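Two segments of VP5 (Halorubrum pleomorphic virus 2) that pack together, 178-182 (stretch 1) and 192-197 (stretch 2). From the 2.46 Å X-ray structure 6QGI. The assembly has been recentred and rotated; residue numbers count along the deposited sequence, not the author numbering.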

ATOM      1  N   SER A 178       9.136 -11.250  19.196  1.00 28.22           N
ATOM      2  CA  SER A 178       8.727 -12.565  18.711  1.00 27.60           C
ATOM      3  C   SER A 178       7.964 -12.396  17.393  1.00 29.41           C
ATOM      4  O   SER A 178       7.082 -11.540  17.304  1.00 28.49           O
ATOM      5  N   VAL A 179       8.344 -13.155  16.356  1.00 25.00           N
ATOM      6  CA  VAL A 179       7.694 -13.082  15.048  1.00 23.56           C
ATOM      7  C   VAL A 179       7.024 -14.421  14.752  1.00 26.36           C
ATOM      8  O   VAL A 179       7.648 -15.480  14.891  1.00 25.85           O
ATOM      9  N   GLY A 180       5.752 -14.335  14.355  1.00 22.10           N
ATOM     10  CA  GLY A 180       4.910 -15.472  14.014  1.00 21.96           C
ATOM     11  C   GLY A 180       5.444 -16.258  12.837  1.00 25.37           C
ATOM     12  O   GLY A 180       6.052 -15.677  11.933  1.00 24.06           O
ATOM     13  N   THR A 181       5.252 -17.596  12.857  1.00 22.04           N
ATOM     14  CA  THR A 181       5.737 -18.445  11.769  1.00 21.32           C
ATOM     15  C   THR A 181       4.629 -19.255  11.119  1.00 25.05           C
ATOM     16  O   THR A 181       3.706 -19.716  11.795  1.00 25.03           O
ATOM     17  N   VAL A 182       4.754 -19.440   9.800  1.00 21.17           N
ATOM     18  CA  VAL A 182       3.886 -20.286   8.989  1.00 21.04           C
ATOM     19  C   VAL A 182       4.618 -21.633   8.924  1.00 27.35           C
ATOM     20  O   VAL A 182       5.725 -21.711   8.394  1.00 26.93           O
ATOM     21  N   TYR A 192       9.460 -23.680   8.749  1.00 28.42           N
ATOM     22  CA  TYR A 192       8.930 -22.481   9.385  1.00 26.90           C
ATOM     23  C   TYR A 192       9.228 -21.266   8.517  1.00 29.18           C
ATOM     24  O   TYR A 192      10.364 -21.085   8.081  1.00 29.38           O
ATOM     25  N   TYR A 193       8.194 -20.465   8.228  1.00 24.05           N
ATOM     26  CA  TYR A 193       8.314 -19.274   7.387  1.00 22.38           C
ATOM     27  C   TYR A 193       8.051 -18.014   8.169  1.00 24.71           C
ATOM     28  O   TYR A 193       7.060 -17.922   8.894  1.00 23.92           O
ATOM     29  N   ASP A 194       8.916 -17.020   7.968  1.00 20.52           N
ATOM     30  CA  ASP A 194       8.824 -15.696   8.574  1.00 19.98           C
ATOM     31  C   ASP A 194       9.486 -14.698   7.592  1.00 23.77           C
ATOM     32  O   ASP A 194      10.180 -15.153   6.678  1.00 23.59           O
ATOM     33  N   PRO A 195       9.294 -13.364   7.713  1.00 19.92           N
ATOM     34  CA  PRO A 195       9.912 -12.445   6.738  1.00 19.78           C
ATOM     35  C   PRO A 195      11.454 -12.461   6.703  1.00 25.97           C
ATOM     36  O   PRO A 195      12.029 -12.028   5.703  1.00 25.93           O
ATOM     37  N   MET A 196      12.086 -12.967   7.768  1.00 23.47           N
ATOM     38  CA  MET A 196      13.572 -13.003   7.856  1.00 23.43           C
ATOM     39  C   MET A 196      14.150 -14.242   7.158  1.00 28.26           C
ATOM     40  O   MET A 196      15.142 -14.085   6.419  1.00 28.32           O
ATOM     41  N   SER A 197      13.568 -15.424   7.391  1.00 25.47           N
ATOM     42  CA  SER A 197      14.085 -16.662   6.806  1.00 26.09           C
ATOM     43  C   SER A 197      13.582 -16.893   5.380  1.00 30.79           C
ATOM     44  O   SER A 197      14.311 -17.464   4.566  1.00 31.23           O
TER

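Beside a backbone bridge between two strands, side chains often extend the contact, and these segments of VP5 give a compact example. The apolar centre is built around V179, whose CA-to-CB bond points toward the other stretch. With chi1 in the t well, its CG1 lies 3.9 Å from CD of P195 and about 4.1 Å from CE of M196, and its CG2 lies 3.8 Å from that same M196 CE. M196 also points toward its partner, and in its m, p, p rotamer the terminal methyl makes its closest approach to the valine, with SD about 4.4 Å from CG1 of V179. G180 has no side chain to contribute, and the packing resumes at T181.

A second apolar contact accompanies the antiparallel bridge between V182 (t) and Y193 (m). Their side chains share one face of the sheet, with CB of V182 4.1 Å from CB of Y193. The backbone fixes this register through two hydrogen bonds, from V182 N to Y193 O at 2.9 Å and from Y193 N to V182 O at 2.8 Å. The same oxygens receive CA-H...O contacts, T181 CA to Y193 O at 3.2 Å and Y192 CA to V182 O at 3.4 Å.

Farther out, polar side chains line the contact without making a side-chain hydrogen bond across it. T181, in the p rotamer, points toward stretch 2 and sets its OG1 3.7 Å from CD1 of Y192, at the edge of the m-rotamer ring; that hydroxyl is hydrogen-bonded elsewhere in the structure. D194 (p) has its CB 4.3 Å from CG2 of T181. Its OD1 accepts hydrogen bonds from S197 N at 2.8 Å and S197 OG at 2.6 Å, while OD2 is hydrogen-bonded elsewhere in the structure. The OD1 bonds tie together the turn that carries P195 and M196.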

ATOM      1  CB  SER A 178       7.878 -13.292  19.749  1.00 31.37           C
ATOM      2  OG  SER A 178       7.649 -14.641  19.374  1.00 37.47           O
ATOM      3  CB  VAL A 179       8.642 -12.631  13.898  1.00 27.40           C
ATOM      4  CG1 VAL A 179       7.925 -12.646  12.542  1.00 26.45           C
ATOM      5  CG2 VAL A 179       9.212 -11.244  14.174  1.00 26.93           C
ATOM      6  CB  THR A 181       6.856 -19.405  12.215  1.00 24.94           C
ATOM      7  OG1 THR A 181       6.359 -20.332  13.182  1.00 23.24           O
ATOM      8  CG2 THR A 181       8.093 -18.689  12.710  1.00 21.15           C
ATOM      9  CB  VAL A 182       3.561 -19.677   7.598  1.00 23.26           C
ATOM     10  CG1 VAL A 182       2.615 -20.577   6.812  1.00 23.27           C
ATOM     11  CG2 VAL A 182       2.971 -18.276   7.736  1.00 21.88           C
ATOM     12  CB  TYR A 192       9.497 -22.319  10.804  1.00 28.56           C
ATOM     13  CG  TYR A 192       9.210 -23.498  11.712  1.00 31.36           C
ATOM     14  CD1 TYR A 192       8.049 -23.549  12.477  1.00 32.98           C
ATOM     15  CD2 TYR A 192      10.110 -24.557  11.820  1.00 33.56           C
ATOM     16  CE1 TYR A 192       7.792 -24.618  13.332  1.00 34.36           C
ATOM     17  CE2 TYR A 192       9.856 -25.640  12.660  1.00 35.71           C
ATOM     18  CZ  TYR A 192       8.696 -25.666  13.416  1.00 43.19           C
ATOM     19  OH  TYR A 192       8.441 -26.729  14.251  1.00 47.02           O
ATOM     20  CB  TYR A 193       7.347 -19.313   6.186  1.00 22.86           C
ATOM     21  CG  TYR A 193       7.396 -20.560   5.329  1.00 25.81           C
ATOM     22  CD1 TYR A 193       8.603 -21.179   5.020  1.00 28.39           C
ATOM     23  CD2 TYR A 193       6.232 -21.071   4.755  1.00 26.38           C
ATOM     24  CE1 TYR A 193       8.648 -22.309   4.209  1.00 29.40           C
ATOM     25  CE2 TYR A 193       6.273 -22.180   3.917  1.00 27.75           C
ATOM     26  CZ  TYR A 193       7.479 -22.795   3.648  1.00 35.92           C
ATOM     27  OH  TYR A 193       7.498 -23.910   2.856  1.00 36.98           O
ATOM     28  CB  ASP A 194       9.463 -15.685   9.993  1.00 22.72           C
ATOM     29  CG  ASP A 194      10.922 -16.083  10.078  1.00 35.32           C
ATOM     30  OD1 ASP A 194      11.505 -16.395   9.050  1.00 37.05           O
ATOM     31  OD2 ASP A 194      11.473 -16.055  11.173  1.00 43.95           O
ATOM     32  CB  PRO A 195       9.404 -11.070   7.175  1.00 20.77           C
ATOM     33  CG  PRO A 195       8.211 -11.332   7.992  1.00 24.75           C
ATOM     34  CD  PRO A 195       8.467 -12.623   8.682  1.00 20.95           C
ATOM     35  CB  MET A 196      14.030 -12.989   9.318  1.00 25.88           C
ATOM     36  CG  MET A 196      13.511 -11.798  10.102  1.00 28.50           C
ATOM     37  SD  MET A 196      11.798 -12.016  10.646  1.00 32.05           S
ATOM     38  CE  MET A 196      12.053 -12.851  12.211  1.00 27.76           C
ATOM     39  CB  SER A 197      13.726 -17.861   7.679  1.00 28.92           C
ATOM     40  OG  SER A 197      12.376 -18.275   7.533  1.00 34.45           O
TER